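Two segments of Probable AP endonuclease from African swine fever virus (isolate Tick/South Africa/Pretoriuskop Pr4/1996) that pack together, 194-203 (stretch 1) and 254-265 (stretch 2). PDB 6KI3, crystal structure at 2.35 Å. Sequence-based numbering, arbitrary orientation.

Stretch 1, residues 194-203: NISSYNDAGQ
Stretch 2, residues 254-265: IKQSGLYCFVEY

Each stretch is a loop that turns into a helix, and the two meet at their helix starts. Helices 198-203 and 258-265 run at 40° to each other, with axes 7.6 Å apart at closest approach. Ser197 and Ser257 form a single backbone bridge, and Tyr198 CA lies 4.2 Å from Gly258 CA. Gly258 N donates to Ser196 O (2.7 Å), and Tyr198 N donates to Gln256 O (3.0 Å). Both serines are N-caps with chi1 p: Ser197 OG accepts from Asp200 N at 3.1 Å, and Ser257 OG accepts weakly from Tyr260 N at 3.4 Å.

Tyr198 covers the most surface. Its chi1 is t and chi2 is -84°, which lays the ring along the second helix. Cys261, also chi1 t, sits over one face. Its CB lies 4.1 Å from the Tyr198 ring centroid, a CH-pi contact, and its SG 4.4 Å, a sulfur-aromatic one. At the ring edge, Tyr198 OH donates to Glu264 OE1 (2.8 Å). Cys261 SG also reaches Gly202 CA at 3.5 Å.

Phe262 (chi1 -82°, chi2 -85°) leaves its helix sideways, but the end of its side chain comes nearer to stretch 1. Its CE2 meets Ala201 CB at 3.6 Å and Ile195 CD1 at 4.1 Å, an apolar cluster of buried residues.

Gly258 permits the close backbone approach. Its CA lies 3.3 Å from Ile195 O, and a CB there would clash with that oxygen.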

ATOM      1  N   ASN A 194      10.558   4.282 -15.493  1.00 39.78           N
ATOM      2  CA  ASN A 194      10.646   5.736 -15.406  1.00 38.32           C
ATOM      3  C   ASN A 194       9.237   6.318 -15.366  1.00 38.86           C
ATOM      4  O   ASN A 194       8.500   6.249 -16.353  1.00 38.90           O
ATOM      5  CB  ASN A 194      11.436   6.287 -16.590  1.00 40.56           C
ATOM      6  CG  ASN A 194      11.764   7.766 -16.450  1.00 42.76           C
ATOM      7  OD1 ASN A 194      11.064   8.516 -15.768  1.00 41.30           O
ATOM      8  ND2 ASN A 194      12.839   8.193 -17.105  1.00 40.69           N
ATOM      9  N   ILE A 195       8.862   6.894 -14.224  1.00 38.33           N
ATOM     10  CA  ILE A 195       7.549   7.509 -14.059  1.00 38.35           C
ATOM     11  C   ILE A 195       7.727   8.960 -13.630  1.00 38.56           C
ATOM     12  O   ILE A 195       6.872   9.523 -12.937  1.00 38.00           O
ATOM     13  CB  ILE A 195       6.693   6.734 -13.042  1.00 37.02           C
ATOM     14  CG1 ILE A 195       7.456   6.567 -11.726  1.00 36.94           C
ATOM     15  CG2 ILE A 195       6.286   5.381 -13.607  1.00 35.48           C
ATOM     16  CD1 ILE A 195       6.652   5.911 -10.625  1.00 37.36           C
ATOM     17  N   SER A 196       8.835   9.575 -14.048  1.00 39.25           N
ATOM     18  CA  SER A 196       9.165  10.915 -13.572  1.00 39.41           C
ATOM     19  C   SER A 196       8.256  11.970 -14.191  1.00 40.46           C
ATOM     20  O   SER A 196       7.722  12.835 -13.486  1.00 40.62           O
ATOM     21  CB  SER A 196      10.633  11.226 -13.864  1.00 36.05           C
ATOM     22  OG  SER A 196      11.489  10.405 -13.092  1.00 44.45           O
ATOM     23  N   SER A 197       8.069  11.923 -15.505  1.00 40.48           N
ATOM     24  CA  SER A 197       7.280  12.937 -16.186  1.00 41.62           C
ATOM     25  C   SER A 197       5.818  12.517 -16.287  1.00 39.45           C
ATOM     26  O   SER A 197       5.461  11.354 -16.082  1.00 39.37           O
ATOM     27  CB  SER A 197       7.835  13.212 -17.582  1.00 39.62           C
ATOM     28  OG  SER A 197       7.411  12.225 -18.505  1.00 40.88           O
ATOM     29  N   TYR A 198       4.969  13.496 -16.616  1.00 40.75           N
ATOM     30  CA  TYR A 198       3.544  13.230 -16.786  1.00 45.73           C
ATOM     31  C   TYR A 198       3.304  12.184 -17.868  1.00 45.95           C
ATOM     32  O   TYR A 198       2.483  11.276 -17.693  1.00 45.69           O
ATOM     33  CB  TYR A 198       2.810  14.530 -17.120  1.00 43.12           C
ATOM     34  CG  TYR A 198       1.303  14.400 -17.204  1.00 45.86           C
ATOM     35  CD1 TYR A 198       0.683  13.977 -18.374  1.00 47.49           C
ATOM     36  CD2 TYR A 198       0.498  14.713 -16.115  1.00 46.23           C
ATOM     37  CE1 TYR A 198      -0.691  13.858 -18.454  1.00 49.79           C
ATOM     38  CE2 TYR A 198      -0.878  14.599 -16.186  1.00 44.83           C
ATOM     39  CZ  TYR A 198      -1.467  14.171 -17.359  1.00 50.10           C
ATOM     40  OH  TYR A 198      -2.836  14.056 -17.437  1.00 50.14           O
ATOM     41  N   ASN A 199       4.011  12.296 -18.995  1.00 43.65           N
ATOM     42  CA  ASN A 199       3.822  11.347 -20.085  1.00 43.77           C
ATOM     43  C   ASN A 199       4.351   9.966 -19.716  1.00 45.02           C
ATOM     44  O   ASN A 199       3.766   8.948 -20.104  1.00 43.76           O
ATOM     45  CB  ASN A 199       4.502  11.866 -21.353  1.00 51.54           C
ATOM     46  CG  ASN A 199       4.084  11.102 -22.594  1.00 55.06           C
ATOM     47  OD1 ASN A 199       3.012  11.339 -23.151  1.00 58.39           O
ATOM     48  ND2 ASN A 199       4.933  10.184 -23.040  1.00 50.64           N
ATOM     49  N   ASP A 200       5.457   9.912 -18.967  1.00 42.22           N
ATOM     50  CA  ASP A 200       6.007   8.626 -18.547  1.00 42.20           C
ATOM     51  C   ASP A 200       5.013   7.857 -17.686  1.00 43.17           C
ATOM     52  O   ASP A 200       4.851   6.641 -17.846  1.00 39.14           O
ATOM     53  CB  ASP A 200       7.320   8.834 -17.792  1.00 42.77           C
ATOM     54  CG  ASP A 200       8.424   9.386 -18.674  1.00 45.94           C
ATOM     55  OD1 ASP A 200       8.360   9.197 -19.908  1.00 50.51           O
ATOM     56  OD2 ASP A 200       9.361  10.010 -18.130  1.00 42.42           O
ATOM     57  N   ALA A 201       4.337   8.548 -16.768  1.00 40.95           N
ATOM     58  CA  ALA A 201       3.312   7.902 -15.955  1.00 39.99           C
ATOM     59  C   ALA A 201       2.034   7.669 -16.751  1.00 41.62           C
ATOM     60  O   ALA A 201       1.385   6.628 -16.593  1.00 40.56           O
ATOM     61  CB  ALA A 201       3.019   8.744 -14.713  1.00 39.11           C
ATOM     62  N   GLY A 202       1.663   8.623 -17.607  1.00 41.66           N
ATOM     63  CA  GLY A 202       0.437   8.481 -18.378  1.00 39.03           C
ATOM     64  C   GLY A 202       0.460   7.279 -19.302  1.00 40.10           C
ATOM     65  O   GLY A 202      -0.549   6.589 -19.463  1.00 39.30           O
ATOM     66  N   GLN A 203       1.609   7.012 -19.925  1.00 36.21           N
ATOM     67  CA  GLN A 203       1.723   5.838 -20.784  1.00 36.39           C
ATOM     68  C   GLN A 203       1.602   4.553 -19.974  1.00 38.80           C
ATOM     69  O   GLN A 203       0.921   3.610 -20.392  1.00 35.55           O
ATOM     70  CB  GLN A 203       3.047   5.871 -21.546  1.00 35.80           C
ATOM     71  N   ILE A 254       4.472  21.061 -10.337  1.00 53.20           N
ATOM     72  CA  ILE A 254       4.045  19.755  -9.843  1.00 47.74           C
ATOM     73  C   ILE A 254       3.003  19.093 -10.736  1.00 47.82           C
ATOM     74  O   ILE A 254       2.792  17.878 -10.625  1.00 48.84           O
ATOM     75  CB  ILE A 254       3.507  19.881  -8.407  1.00 47.42           C
ATOM     76  CG1 ILE A 254       2.384  20.917  -8.347  1.00 48.26           C
ATOM     77  CG2 ILE A 254       4.630  20.255  -7.451  1.00 46.54           C
ATOM     78  CD1 ILE A 254       1.860  21.170  -6.947  1.00 43.63           C
ATOM     79  N   LYS A 255       2.350  19.843 -11.620  1.00 48.49           N
ATOM     80  CA  LYS A 255       1.336  19.275 -12.498  1.00 48.36           C
ATOM     81  C   LYS A 255       1.912  18.723 -13.796  1.00 49.42           C
ATOM     82  O   LYS A 255       1.152  18.210 -14.624  1.00 49.46           O
ATOM     83  CB  LYS A 255       0.254  20.317 -12.802  1.00 46.17           C
ATOM     84  CG  LYS A 255      -0.591  20.674 -11.587  1.00 52.79           C
ATOM     85  CD  LYS A 255      -1.670  21.691 -11.919  1.00 51.34           C
ATOM     86  CE  LYS A 255      -2.700  21.119 -12.879  1.00 54.89           C
ATOM     87  NZ  LYS A 255      -3.916  21.975 -12.961  1.00 58.36           N
ATOM     88  N   GLN A 256       3.225  18.819 -13.995  1.00 49.00           N
ATOM     89  CA  GLN A 256       3.904  18.107 -15.068  1.00 46.52           C
ATOM     90  C   GLN A 256       4.667  16.891 -14.563  1.00 46.58           C
ATOM     91  O   GLN A 256       5.298  16.193 -15.364  1.00 46.06           O
ATOM     92  CB  GLN A 256       4.861  19.042 -15.818  1.00 51.28           C
ATOM     93  CG  GLN A 256       4.178  19.973 -16.808  1.00 52.99           C
ATOM     94  CD  GLN A 256       3.721  21.271 -16.174  1.00 57.04           C
ATOM     95  OE1 GLN A 256       4.535  22.136 -15.853  1.00 60.15           O
ATOM     96  NE2 GLN A 256       2.414  21.412 -15.988  1.00 55.04           N
ATOM     97  N   SER A 257       4.624  16.624 -13.262  1.00 48.37           N
ATOM     98  CA  SER A 257       5.274  15.451 -12.705  1.00 41.94           C
ATOM     99  C   SER A 257       4.479  14.192 -13.033  1.00 42.07           C
ATOM    100  O   SER A 257       3.315  14.243 -13.440  1.00 40.05           O
ATOM    101  CB  SER A 257       5.420  15.585 -11.190  1.00 44.99           C
ATOM    102  OG  SER A 257       4.152  15.677 -10.560  1.00 43.65           O
ATOM    103  N   GLY A 258       5.131  13.043 -12.851  1.00 41.16           N
ATOM    104  CA  GLY A 258       4.431  11.781 -12.995  1.00 38.62           C
ATOM    105  C   GLY A 258       3.454  11.521 -11.867  1.00 40.08           C
ATOM    106  O   GLY A 258       2.465  10.807 -12.054  1.00 38.45           O
ATOM    107  N   LEU A 259       3.706  12.102 -10.690  1.00 39.99           N
ATOM    108  CA  LEU A 259       2.818  11.886  -9.552  1.00 39.45           C
ATOM    109  C   LEU A 259       1.444  12.496  -9.792  1.00 40.74           C
ATOM    110  O   LEU A 259       0.423  11.886  -9.453  1.00 39.01           O
ATOM    111  CB  LEU A 259       3.434  12.465  -8.280  1.00 35.98           C
ATOM    112  CG  LEU A 259       2.513  12.439  -7.107  1.00 37.89           C
ATOM    113  CD1 LEU A 259       2.648  11.176  -6.365  1.00 33.74           C
ATOM    114  CD2 LEU A 259       2.719  13.623  -6.190  1.00 41.08           C
ATOM    115  N   TYR A 260       1.394  13.703 -10.363  1.00 41.55           N
ATOM    116  CA  TYR A 260       0.104  14.335 -10.619  1.00 43.38           C
ATOM    117  C   TYR A 260      -0.753  13.496 -11.555  1.00 41.57           C
ATOM    118  O   TYR A 260      -1.985  13.502 -11.441  1.00 41.27           O
ATOM    119  CB  TYR A 260       0.299  15.738 -11.195  1.00 45.65           C
ATOM    120  CG  TYR A 260      -1.001  16.410 -11.572  1.00 45.90           C
ATOM    121  CD1 TYR A 260      -1.948  16.720 -10.606  1.00 47.36           C
ATOM    122  CD2 TYR A 260      -1.285  16.728 -12.893  1.00 48.56           C
ATOM    123  CE1 TYR A 260      -3.139  17.332 -10.941  1.00 48.45           C
ATOM    124  CE2 TYR A 260      -2.475  17.340 -13.240  1.00 50.85           C
ATOM    125  CZ  TYR A 260      -3.399  17.640 -12.260  1.00 49.77           C
ATOM    126  OH  TYR A 260      -4.585  18.250 -12.597  1.00 49.36           O
ATOM    127  N   CYS A 261      -0.127  12.766 -12.479  1.00 37.62           N
ATOM    128  CA  CYS A 261      -0.884  11.837 -13.312  1.00 41.86           C
ATOM    129  C   CYS A 261      -1.406  10.667 -12.485  1.00 41.55           C
ATOM    130  O   CYS A 261      -2.508  10.165 -12.739  1.00 39.49           O
ATOM    131  CB  CYS A 261      -0.018  11.340 -14.468  1.00 42.48           C
ATOM    132  SG  CYS A 261      -0.893  10.291 -15.650  1.00 43.27           S
ATOM    133  N   PHE A 262      -0.630  10.221 -11.494  1.00 40.39           N
ATOM    134  CA  PHE A 262      -1.122   9.195 -10.579  1.00 36.96           C
ATOM    135  C   PHE A 262      -2.270   9.724  -9.729  1.00 36.59           C
ATOM    136  O   PHE A 262      -3.216   8.988  -9.428  1.00 37.02           O
ATOM    137  CB  PHE A 262       0.014   8.687  -9.688  1.00 34.57           C
ATOM    138  CG  PHE A 262       0.881   7.642 -10.337  1.00 38.62           C
ATOM    139  CD1 PHE A 262       0.517   6.306 -10.306  1.00 35.30           C
ATOM    140  CD2 PHE A 262       2.063   7.994 -10.967  1.00 37.41           C
ATOM    141  CE1 PHE A 262       1.313   5.341 -10.898  1.00 32.15           C
ATOM    142  CE2 PHE A 262       2.863   7.034 -11.561  1.00 37.74           C
ATOM    143  CZ  PHE A 262       2.487   5.706 -11.526  1.00 37.37           C
ATOM    144  N   VAL A 263      -2.205  10.997  -9.334  1.00 37.52           N
ATOM    145  CA  VAL A 263      -3.270  11.581  -8.526  1.00 39.05           C
ATOM    146  C   VAL A 263      -4.566  11.662  -9.326  1.00 40.47           C
ATOM    147  O   VAL A 263      -5.659  11.450  -8.787  1.00 40.33           O
ATOM    148  CB  VAL A 263      -2.838  12.960  -7.994  1.00 39.74           C
ATOM    149  CG1 VAL A 263      -3.985  13.642  -7.263  1.00 39.60           C
ATOM    150  CG2 VAL A 263      -1.633  12.816  -7.079  1.00 39.25           C
ATOM    151  N   GLU A 264      -4.465  11.955 -10.625  1.00 40.11           N
ATOM    152  CA  GLU A 264      -5.662  12.051 -11.455  1.00 41.30           C
ATOM    153  C   GLU A 264      -6.322  10.690 -11.641  1.00 37.75           C
ATOM    154  O   GLU A 264      -7.554  10.588 -11.640  1.00 39.72           O
ATOM    155  CB  GLU A 264      -5.314  12.673 -12.808  1.00 42.99           C
ATOM    156  CG  GLU A 264      -5.037  14.170 -12.752  1.00 47.60           C
ATOM    157  CD  GLU A 264      -4.666  14.745 -14.107  1.00 52.95           C
ATOM    158  OE1 GLU A 264      -4.032  14.024 -14.907  1.00 47.70           O
ATOM    159  OE2 GLU A 264      -5.014  15.915 -14.376  1.00 53.16           O
ATOM    160  N   TYR A 265      -5.523   9.632 -11.806  1.00 34.72           N
ATOM    161  CA  TYR A 265      -6.094   8.294 -11.915  1.00 37.94           C
ATOM    162  C   TYR A 265      -6.717   7.855 -10.596  1.00 37.07           C
ATOM    163  O   TYR A 265      -7.796   7.250 -10.584  1.00 39.71           O
ATOM    164  CB  TYR A 265      -5.022   7.299 -12.365  1.00 38.52           C
ATOM    165  CG  TYR A 265      -5.443   5.847 -12.284  1.00 38.97           C
ATOM    166  CD1 TYR A 265      -5.252   5.108 -11.122  1.00 40.68           C
ATOM    167  CD2 TYR A 265      -6.023   5.209 -13.372  1.00 42.66           C
ATOM    168  CE1 TYR A 265      -5.636   3.787 -11.045  1.00 39.91           C
ATOM    169  CE2 TYR A 265      -6.405   3.883 -13.302  1.00 40.96           C
ATOM    170  CZ  TYR A 265      -6.209   3.178 -12.136  1.00 38.14           C
ATOM    171  OH  TYR A 265      -6.587   1.859 -12.055  1.00 39.85           O
TER